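Local coordinates for protein serine protease p27 (Human astrovirus 1, PDB 2W5E) that is a serine endopeptidase with a charge-relay triad, probably responsible for cleaving the viral polyprotein into functional products, at residues 118-129 against 141-152; 23-31 against 75-83. All coordinates share one frame; numbering follows the deposited sequence.

In the fold
The chain has the two-barrel architecture of trypsin-like peptidases, and each contact belongs mainly to one barrel. Contact 1 lies in the C-terminal barrel and carries Ser127 of the charge-relay system; contact 2 joins the C-terminal end of strand 21-28, in the N-terminal barrel, to the interdomain loop 75-83. Their centres are about 20 Å apart, on opposite sides of the chain's centre, yet they meet where the barrels adjoin: Thr24 N lies 2.9 Å from Ser127 O, a probable hydrogen bond, and Phe26 CE1 packs 4.0 Å from Val141 CG2. The side chain of Phe26 remains about 11 Å from that of Ser127 and about 12 Å from that of His37.

Contact 1 (118-129 against 141-152); sequences YAVRTQDGMSGA and VHQTNTGYTGGA
The hydroxyl of Tyr118 reaches the edge of the His142 imidazole, where OH and ND1 share a hydrogen bond of 2.7 Å. The two rings meet rim to rim, their planes turned 58° apart. With CG of Tyr118 between its backbone N and carbonyl carbon (chi1 43°), the phenol lies back over Gly150, whose carbonyl oxygen sits above the ring centre. Met126 CB covers one face of the imidazole, 3.8 Å from its centroid. Backbone bonds fix His142 too: its N donates almost straight to Ala129 O (2.8 Å), and its O accepts from Gly128 N (3.0 Å), clasping the turn that carries Ser127. Ser127 OG is hydrogen-bonded to NE2 of catalytic His37. Gly151 O accepts from both Gln143 N and Thr144 N, a classic beta bulge beside this turn, and Gln143 NE2 donates to Asp65 O of the charge relay. Tyr118 and Gly150 exchange two backbone bonds, and Val120 N donates to Tyr148 O (2.8 Å). Gln123 O takes the amide ND2 of Asn145 from above its carbonyl plane (3.0 Å), whereas the buried Thr122 O and Gly147 O find no partner. Strand 115-119 thus pairs with strand 149-154, strand 138-146 lies beyond it, and the loop carrying Ser127 runs back alongside strand 138-146; strand 91-98 packs against Tyr118, Thr122 and Ala129.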
loop_
_atom_site.group_PDB
_atom_site.type_symbol
_atom_site.label_atom_id
_atom_site.label_comp_id
_atom_site.label_asym_id
_atom_site.label_seq_id
_atom_site.Cartn_x
_atom_site.Cartn_y
_atom_site.Cartn_z
ATOM N N TYR A 118 -22.668 -5.429 -23.509
ATOM C CA TYR A 118 -22.921 -4.865 -22.184
ATOM C C TYR A 118 -23.571 -3.502 -22.339
ATOM O O TYR A 118 -23.332 -2.795 -23.327
ATOM C CB TYR A 118 -21.603 -4.716 -21.400
ATOM C CG TYR A 118 -20.478 -4.165 -22.255
ATOM C CD1 TYR A 118 -20.245 -2.793 -22.339
ATOM C CD2 TYR A 118 -19.666 -5.018 -23.000
ATOM C CE1 TYR A 118 -19.229 -2.288 -23.142
ATOM C CE2 TYR A 118 -18.658 -4.525 -23.805
ATOM C CZ TYR A 118 -18.446 -3.158 -23.870
ATOM O OH TYR A 118 -17.442 -2.671 -24.663
ATOM N N ALA A 119 -24.386 -3.135 -21.357
ATOM C CA ALA A 119 -24.991 -1.813 -21.306
ATOM C C ALA A 119 -23.912 -0.752 -21.077
ATOM O O ALA A 119 -22.957 -0.978 -20.320
ATOM C CB ALA A 119 -26.023 -1.757 -20.205
ATOM N N VAL A 120 -24.062 0.388 -21.750
ATOM C CA VAL A 120 -23.148 1.522 -21.576
ATOM C C VAL A 120 -23.915 2.772 -21.149
ATOM O O VAL A 120 -25.113 2.886 -21.399
ATOM C CB VAL A 120 -22.273 1.804 -22.840
ATOM C CG1 VAL A 120 -21.238 0.706 -23.035
ATOM C CG2 VAL A 120 -23.128 1.982 -24.099
ATOM N N ARG A 121 -23.217 3.699 -20.501
ATOM C CA ARG A 121 -23.848 4.899 -19.959
ATOM C C ARG A 121 -23.866 6.077 -20.937
ATOM O O ARG A 121 -24.586 7.058 -20.721
ATOM C CB ARG A 121 -23.197 5.298 -18.629
ATOM C CG ARG A 121 -23.540 4.365 -17.462
ATOM C CD ARG A 121 -24.958 4.597 -16.966
ATOM N NE ARG A 121 -25.475 3.476 -16.187
ATOM C CZ ARG A 121 -26.710 3.409 -15.694
ATOM N NH1 ARG A 121 -27.572 4.401 -15.902
ATOM N NH2 ARG A 121 -27.088 2.344 -14.993
ATOM N N THR A 122 -23.077 5.982 -22.001
ATOM C CA THR A 122 -23.106 6.996 -23.055
ATOM C C THR A 122 -23.110 6.376 -24.449
ATOM O O THR A 122 -22.620 5.262 -24.649
ATOM C CB THR A 122 -21.956 8.039 -22.918
ATOM O OG1 THR A 122 -22.171 9.111 -23.844
ATOM C CG2 THR A 122 -20.598 7.416 -23.189
ATOM N N GLN A 123 -23.690 7.099 -25.402
ATOM C CA GLN A 123 -23.635 6.705 -26.804
ATOM C C GLN A 123 -22.355 7.262 -27.422
ATOM O O GLN A 123 -21.931 6.822 -28.491
ATOM C CB GLN A 123 -24.865 7.210 -27.566
ATOM C CG GLN A 123 -26.198 6.651 -27.072
ATOM C CD GLN A 123 -27.378 7.034 -27.963
ATOM O OE1 GLN A 123 -27.206 7.425 -29.123
ATOM N NE2 GLN A 123 -28.584 6.915 -27.422
ATOM N N ASP A 124 -21.740 8.213 -26.716
ATOM C CA ASP A 124 -20.518 8.902 -27.155
ATOM C C ASP A 124 -19.294 7.994 -27.320
ATOM O O ASP A 124 -19.364 6.782 -27.109
ATOM C CB ASP A 124 -20.182 10.046 -26.192
ATOM C CG ASP A 124 -21.186 11.183 -26.252
ATOM O OD1 ASP A 124 -21.396 11.738 -27.355
ATOM O OD2 ASP A 124 -21.751 11.536 -25.189
ATOM N N GLY A 125 -18.171 8.609 -27.689
ATOM C CA GLY A 125 -16.936 7.905 -28.011
ATOM C C GLY A 125 -16.255 7.171 -26.868
ATOM O O GLY A 125 -15.574 7.778 -26.038
ATOM N N MET A 126 -16.429 5.853 -26.850
ATOM C CA MET A 126 -15.755 4.990 -25.883
ATOM C C MET A 126 -14.720 4.072 -26.532
ATOM O O MET A 126 -14.173 3.191 -25.863
ATOM C CB MET A 126 -16.778 4.147 -25.125
ATOM C CG MET A 126 -17.586 4.907 -24.107
ATOM S SD MET A 126 -18.817 3.831 -23.357
ATOM C CE MET A 126 -19.065 4.704 -21.816
ATOM N N SER A 127 -14.454 4.273 -27.825
ATOM C CA SER A 127 -13.542 3.403 -28.576
ATOM C C SER A 127 -12.195 3.243 -27.871
ATOM O O SER A 127 -11.590 4.230 -27.450
ATOM C CB SER A 127 -13.320 3.929 -29.998
ATOM O OG SER A 127 -14.545 4.067 -30.709
ATOM N N GLY A 128 -11.750 1.993 -27.743
ATOM C CA GLY A 128 -10.469 1.665 -27.116
ATOM C C GLY A 128 -10.538 1.360 -25.623
ATOM O O GLY A 128 -9.603 0.785 -25.064
ATOM N N ALA A 129 -11.644 1.734 -24.983
ATOM C CA ALA A 129 -11.824 1.560 -23.534
ATOM C C ALA A 129 -11.639 0.109 -23.080
ATOM O O ALA A 129 -12.173 -0.812 -23.700
ATOM C CB ALA A 129 -13.183 2.058 -23.109
ATOM N N VAL A 141 -11.588 -5.068 -25.318
ATOM C CA VAL A 141 -11.384 -3.678 -25.750
ATOM C C VAL A 141 -12.645 -3.149 -26.454
ATOM O O VAL A 141 -13.069 -3.709 -27.466
ATOM C CB VAL A 141 -10.153 -3.566 -26.696
ATOM C CG1 VAL A 141 -9.928 -2.125 -27.138
ATOM C CG2 VAL A 141 -8.895 -4.132 -26.028
ATOM N N HIS A 142 -13.235 -2.108 -25.935
ATOM C CA HIS A 142 -14.442 -1.570 -26.471
ATOM C C HIS A 142 -14.334 -1.086 -27.921
ATOM O O HIS A 142 -13.465 -0.369 -28.265
ATOM C CB HIS A 142 -14.943 -0.443 -25.617
ATOM C CG HIS A 142 -16.218 0.156 -26.101
ATOM N ND1 HIS A 142 -17.431 -0.131 -25.534
ATOM C CD2 HIS A 142 -16.468 1.030 -27.095
ATOM C CE1 HIS A 142 -18.370 0.549 -26.150
ATOM N NE2 HIS A 142 -17.812 1.261 -27.100
ATOM N N GLN A 143 -15.255 -1.515 -28.749
ATOM C CA GLN A 143 -15.192 -1.283 -30.192
ATOM C C GLN A 143 -16.272 -0.333 -30.694
ATOM O O GLN A 143 -15.974 0.629 -31.403
ATOM C CB GLN A 143 -15.283 -2.608 -30.957
ATOM C CG GLN A 143 -14.131 -3.561 -30.710
ATOM C CD GLN A 143 -12.823 -3.075 -31.310
ATOM O OE1 GLN A 143 -12.794 -2.537 -32.418
ATOM N NE2 GLN A 143 -11.731 -3.273 -30.581
ATOM N N THR A 144 -17.523 -0.602 -30.325
ATOM C CA THR A 144 -18.657 0.124 -30.893
ATOM C C THR A 144 -19.898 0.090 -30.002
ATOM O O THR A 144 -19.929 -0.601 -28.981
ATOM C CB THR A 144 -19.011 -0.424 -32.303
ATOM O OG1 THR A 144 -19.995 0.418 -32.924
ATOM C CG2 THR A 144 -19.527 -1.861 -32.218
ATOM N N ASN A 145 -20.916 0.851 -30.393
ATOM C CA ASN A 145 -22.212 0.802 -29.723
ATOM C C ASN A 145 -23.390 0.951 -30.674
ATOM O O ASN A 145 -23.277 1.588 -31.725
ATOM C CB ASN A 145 -22.299 1.843 -28.596
ATOM C CG ASN A 145 -22.073 3.263 -29.082
ATOM O OD1 ASN A 145 -22.746 3.741 -29.994
ATOM N ND2 ASN A 145 -21.131 3.956 -28.451
ATOM N N THR A 146 -24.510 0.332 -30.307
ATOM C CA THR A 146 -25.792 0.603 -30.947
ATOM C C THR A 146 -26.722 1.084 -29.841
ATOM O O THR A 146 -27.255 0.283 -29.073
ATOM C CB THR A 146 -26.374 -0.636 -31.689
ATOM O OG1 THR A 146 -26.656 -1.681 -30.751
ATOM C CG2 THR A 146 -25.398 -1.156 -32.739
ATOM N N GLY A 147 -26.882 2.402 -29.749
ATOM C CA GLY A 147 -27.601 3.022 -28.639
ATOM C C GLY A 147 -26.806 2.927 -27.349
ATOM O O GLY A 147 -25.644 3.343 -27.293
ATOM N N TYR A 148 -27.435 2.374 -26.315
ATOM C CA TYR A 148 -26.770 2.174 -25.026
ATOM C C TYR A 148 -26.299 0.731 -24.812
ATOM O O TYR A 148 -26.072 0.306 -23.675
ATOM C CB TYR A 148 -27.661 2.648 -23.869
ATOM C CG TYR A 148 -27.851 4.149 -23.832
ATOM C CD1 TYR A 148 -26.904 4.975 -23.228
ATOM C CD2 TYR A 148 -28.971 4.745 -24.414
ATOM C CE1 TYR A 148 -27.068 6.358 -23.195
ATOM C CE2 TYR A 148 -29.146 6.133 -24.387
ATOM C CZ TYR A 148 -28.193 6.928 -23.780
ATOM O OH TYR A 148 -28.358 8.297 -23.751
ATOM N N THR A 149 -26.152 -0.014 -25.906
ATOM C CA THR A 149 -25.523 -1.333 -25.863
ATOM C C THR A 149 -24.129 -1.247 -26.476
ATOM O O THR A 149 -23.984 -0.932 -27.660
ATOM C CB THR A 149 -26.346 -2.403 -26.617
ATOM O OG1 THR A 149 -27.688 -2.422 -26.117
ATOM C CG2 THR A 149 -25.724 -3.785 -26.440
ATOM N N GLY A 150 -23.111 -1.522 -25.661
ATOM C CA GLY A 150 -21.723 -1.523 -26.117
ATOM C C GLY A 150 -21.259 -2.896 -26.561
ATOM O O GLY A 150 -21.801 -3.914 -26.129
ATOM N N GLY A 151 -20.252 -2.918 -27.431
ATOM C CA GLY A 151 -19.646 -4.158 -27.913
ATOM C C GLY A 151 -18.129 -4.084 -27.916
ATOM O O GLY A 151 -17.546 -3.084 -28.338
ATOM N N ALA A 152 -17.489 -5.148 -27.441
ATOM C CA ALA A 152 -16.034 -5.191 -27.324
ATOM C C ALA A 152 -15.479 -6.490 -27.885
ATOM O O ALA A 152 -16.183 -7.493 -27.931
ATOM C CB ALA A 152 -15.627 -5.033 -25.867
#

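Contact 2 (23-31 against 75-83). With CD (cadmium ion), chain B.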
loop_
_atom_site.group_PDB
_atom_site.type_symbol
_atom_site.label_atom_id
_atom_site.label_comp_id
_atom_site.label_asym_id
_atom_site.label_seq_id
_atom_site.Cartn_x
_atom_site.Cartn_y
_atom_site.Cartn_z
ATOM N N GLY A 23 -9.463 8.784 -28.924
ATOM C CA GLY A 23 -9.953 7.545 -28.332
ATOM C C GLY A 23 -9.322 7.306 -26.978
ATOM O O GLY A 23 -8.492 8.098 -26.523
ATOM N N THR A 24 -9.716 6.208 -26.341
ATOM C CA THR A 24 -9.146 5.804 -25.061
ATOM C C THR A 24 -8.078 4.733 -25.287
ATOM O O THR A 24 -8.223 3.858 -26.148
ATOM C CB THR A 24 -10.250 5.297 -24.080
ATOM O OG1 THR A 24 -11.174 6.358 -23.809
ATOM C CG2 THR A 24 -9.648 4.826 -22.754
ATOM N N GLY A 25 -6.995 4.824 -24.521
ATOM C CA GLY A 25 -5.984 3.780 -24.488
ATOM C C GLY A 25 -5.775 3.329 -23.051
ATOM O O GLY A 25 -6.206 3.999 -22.115
ATOM N N PHE A 26 -5.117 2.193 -22.872
ATOM C CA PHE A 26 -4.775 1.742 -21.528
ATOM C C PHE A 26 -3.430 1.033 -21.467
ATOM O O PHE A 26 -3.023 0.348 -22.409
ATOM C CB PHE A 26 -5.901 0.883 -20.922
ATOM C CG PHE A 26 -6.152 -0.404 -21.651
ATOM C CD1 PHE A 26 -7.057 -0.456 -22.710
ATOM C CD2 PHE A 26 -5.508 -1.573 -21.261
ATOM C CE1 PHE A 26 -7.309 -1.652 -23.373
ATOM C CE2 PHE A 26 -5.749 -2.776 -21.923
ATOM C CZ PHE A 26 -6.651 -2.817 -22.979
ATOM N N PHE A 27 -2.755 1.200 -20.334
ATOM C CA PHE A 27 -1.430 0.651 -20.126
ATOM C C PHE A 27 -1.529 -0.806 -19.696
ATOM O O PHE A 27 -2.307 -1.154 -18.795
ATOM C CB PHE A 27 -0.658 1.481 -19.089
ATOM C CG PHE A 27 -0.510 2.936 -19.458
ATOM C CD1 PHE A 27 0.555 3.365 -20.247
ATOM C CD2 PHE A 27 -1.429 3.879 -19.009
ATOM C CE1 PHE A 27 0.699 4.715 -20.593
ATOM C CE2 PHE A 27 -1.295 5.226 -19.347
ATOM C CZ PHE A 27 -0.228 5.645 -20.142
ATOM N N SER A 28 -0.749 -1.647 -20.367
ATOM C CA SER A 28 -0.639 -3.064 -20.041
ATOM C C SER A 28 0.749 -3.543 -20.454
ATOM O O SER A 28 1.156 -3.388 -21.615
ATOM C CB SER A 28 -1.720 -3.874 -20.752
ATOM O OG SER A 28 -1.696 -5.230 -20.342
ATOM N N GLY A 29 1.476 -4.114 -19.496
ATOM C CA GLY A 29 2.887 -4.430 -19.689
ATOM C C GLY A 29 3.651 -3.181 -20.085
ATOM O O GLY A 29 3.542 -2.145 -19.426
ATOM N N ASN A 30 4.402 -3.277 -21.178
ATOM C CA ASN A 30 5.132 -2.134 -21.727
ATOM C C ASN A 30 4.373 -1.460 -22.878
ATOM O O ASN A 30 4.935 -0.658 -23.625
ATOM C CB ASN A 30 6.530 -2.577 -22.187
ATOM C CG ASN A 30 7.446 -1.405 -22.506
ATOM O OD1 ASN A 30 7.583 -0.466 -21.713
ATOM N ND2 ASN A 30 8.075 -1.451 -23.681
ATOM N N ASP A 31 3.087 -1.777 -23.004
ATOM C CA ASP A 31 2.281 -1.282 -24.113
ATOM C C ASP A 31 1.196 -0.301 -23.696
ATOM O O ASP A 31 0.846 -0.194 -22.518
ATOM C CB ASP A 31 1.619 -2.449 -24.844
ATOM C CG ASP A 31 2.596 -3.253 -25.675
ATOM O OD1 ASP A 31 3.489 -2.658 -26.321
ATOM O OD2 ASP A 31 2.453 -4.494 -25.691
ATOM N N LEU A 75 7.202 8.162 -20.280
ATOM C CA LEU A 75 5.844 8.060 -19.737
ATOM C C LEU A 75 5.780 6.959 -18.676
ATOM O O LEU A 75 5.864 5.773 -18.993
ATOM C CB LEU A 75 4.819 7.798 -20.855
ATOM C CG LEU A 75 3.312 7.699 -20.537
ATOM C CD1 LEU A 75 2.890 8.587 -19.381
ATOM C CD2 LEU A 75 2.476 8.014 -21.769
ATOM N N HIS A 76 5.620 7.372 -17.423
ATOM C CA HIS A 76 5.627 6.450 -16.285
ATOM C C HIS A 76 4.234 6.415 -15.649
ATOM O O HIS A 76 3.928 7.242 -14.783
ATOM C CB HIS A 76 6.701 6.855 -15.254
ATOM C CG HIS A 76 8.061 7.092 -15.847
ATOM N ND1 HIS A 76 8.943 8.029 -15.341
ATOM C CD2 HIS A 76 8.683 6.520 -16.905
ATOM C CE1 HIS A 76 10.045 8.024 -16.075
ATOM N NE2 HIS A 76 9.914 7.115 -17.025
ATOM N N PRO A 77 3.375 5.473 -16.100
ATOM C CA PRO A 77 1.996 5.441 -15.631
ATOM C C PRO A 77 1.923 4.958 -14.188
ATOM O O PRO A 77 2.745 4.148 -13.769
ATOM C CB PRO A 77 1.329 4.424 -16.565
ATOM C CG PRO A 77 2.419 3.524 -16.982
ATOM C CD PRO A 77 3.655 4.382 -17.052
ATOM N N THR A 78 0.943 5.463 -13.450
ATOM C CA THR A 78 0.763 5.119 -12.042
ATOM C C THR A 78 0.095 3.755 -11.845
ATOM O O THR A 78 0.109 3.205 -10.740
ATOM C CB THR A 78 -0.077 6.178 -11.330
ATOM O OG1 THR A 78 -1.359 6.264 -11.969
ATOM C CG2 THR A 78 0.622 7.535 -11.378
ATOM N N ALA A 79 -0.491 3.223 -12.919
ATOM C CA ALA A 79 -1.190 1.940 -12.894
ATOM C C ALA A 79 -1.190 1.299 -14.269
ATOM O O ALA A 79 -1.158 1.991 -15.291
ATOM C CB ALA A 79 -2.628 2.116 -12.400
ATOM N N ARG A 80 -1.212 -0.030 -14.280
ATOM C CA ARG A 80 -1.354 -0.807 -15.501
ATOM C C ARG A 80 -2.385 -1.893 -15.257
ATOM O O ARG A 80 -2.646 -2.272 -14.107
ATOM C CB ARG A 80 -0.034 -1.456 -15.908
ATOM C CG ARG A 80 1.108 -0.498 -16.193
ATOM C CD ARG A 80 2.413 -1.261 -16.370
ATOM N NE ARG A 80 3.523 -0.370 -16.699
ATOM C CZ ARG A 80 4.207 0.350 -15.812
ATOM N NH1 ARG A 80 3.915 0.293 -14.514
ATOM N NH2 ARG A 80 5.196 1.129 -16.226
ATOM N N LEU A 81 -2.948 -2.405 -16.341
ATOM C CA LEU A 81 -3.967 -3.434 -16.259
ATOM C C LEU A 81 -3.407 -4.795 -16.642
ATOM O O LEU A 81 -2.660 -4.925 -17.607
ATOM C CB LEU A 81 -5.167 -3.072 -17.142
ATOM C CG LEU A 81 -5.893 -1.748 -16.857
ATOM C CD1 LEU A 81 -7.046 -1.544 -17.825
ATOM C CD2 LEU A 81 -6.382 -1.662 -15.408
ATOM N N LYS A 82 -3.774 -5.805 -15.864
ATOM C CA LYS A 82 -3.406 -7.181 -16.170
ATOM C C LYS A 82 -4.582 -7.920 -16.797
ATOM O O LYS A 82 -5.736 -7.531 -16.620
ATOM C CB LYS A 82 -2.897 -7.895 -14.910
ATOM C CG LYS A 82 -1.490 -7.457 -14.503
ATOM C CD LYS A 82 -0.967 -8.205 -13.277
ATOM C CE LYS A 82 -1.337 -7.500 -11.972
ATOM N NZ LYS A 82 -0.556 -8.023 -10.805
ATOM N N LEU A 83 -4.283 -8.968 -17.557
ATOM C CA LEU A 83 -5.328 -9.798 -18.144
ATOM C C LEU A 83 -5.789 -10.861 -17.156
ATOM O O LEU A 83 -5.048 -11.232 -16.240
ATOM C CB LEU A 83 -4.852 -10.435 -19.450
ATOM C CG LEU A 83 -5.136 -9.626 -20.718
ATOM C CD1 LEU A 83 -4.216 -8.422 -20.837
ATOM C CD2 LEU A 83 -4.992 -10.515 -21.925
HETATM CD CD CD B . 8.968 9.336 -13.780
HETATM O O HOH W 1 0.243 -5.024 -16.901
#
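Leu81, in an irregular loop, is gripped through both its backbone polar groups by the end of strand 21-28; the directions of 26-29 and 75-83 lie 83° apart. Leu81 N donates to Phe27 O (2.8 Å), while Leu81 O receives the Ser28 hydroxyl OG at 2.9 Å and a water that also takes the N-H of Gly29. Ser28 OG lies anti to its own backbone N (chi1 -175°), which carries the hydroxyl over to that carbonyl. Arg80 runs extended beside the turn of residues 28-31, its NE making a weak bond with Gly29 O (3.3 Å), and it also makes a cation-pi contact with Tyr135 of a neighbouring subunit. Earlier in the same loop, Pro77 CB sits over the centre of the Phe27 ring, 3.7 Å from its centroid, and Leu75 CD2 meets the ring edge 3.9 Å from Phe27 CE1. Leu81 CD1 comes within 3.8 Å of Phe26 CD2. Beside Pro77, His76 CB points away from strand 21-28 and His76 ND1 binds a cadmium ion (2.0 Å), a site shared with His4 and His6 of that neighbouring subunit and Glu50 of another. The loop joins strand 66-70 of the first barrel to strand 91-98 of the second, and its passage across the first barrel's end fits the interdomain linker of the chymotrypsin-like double-barrel fold.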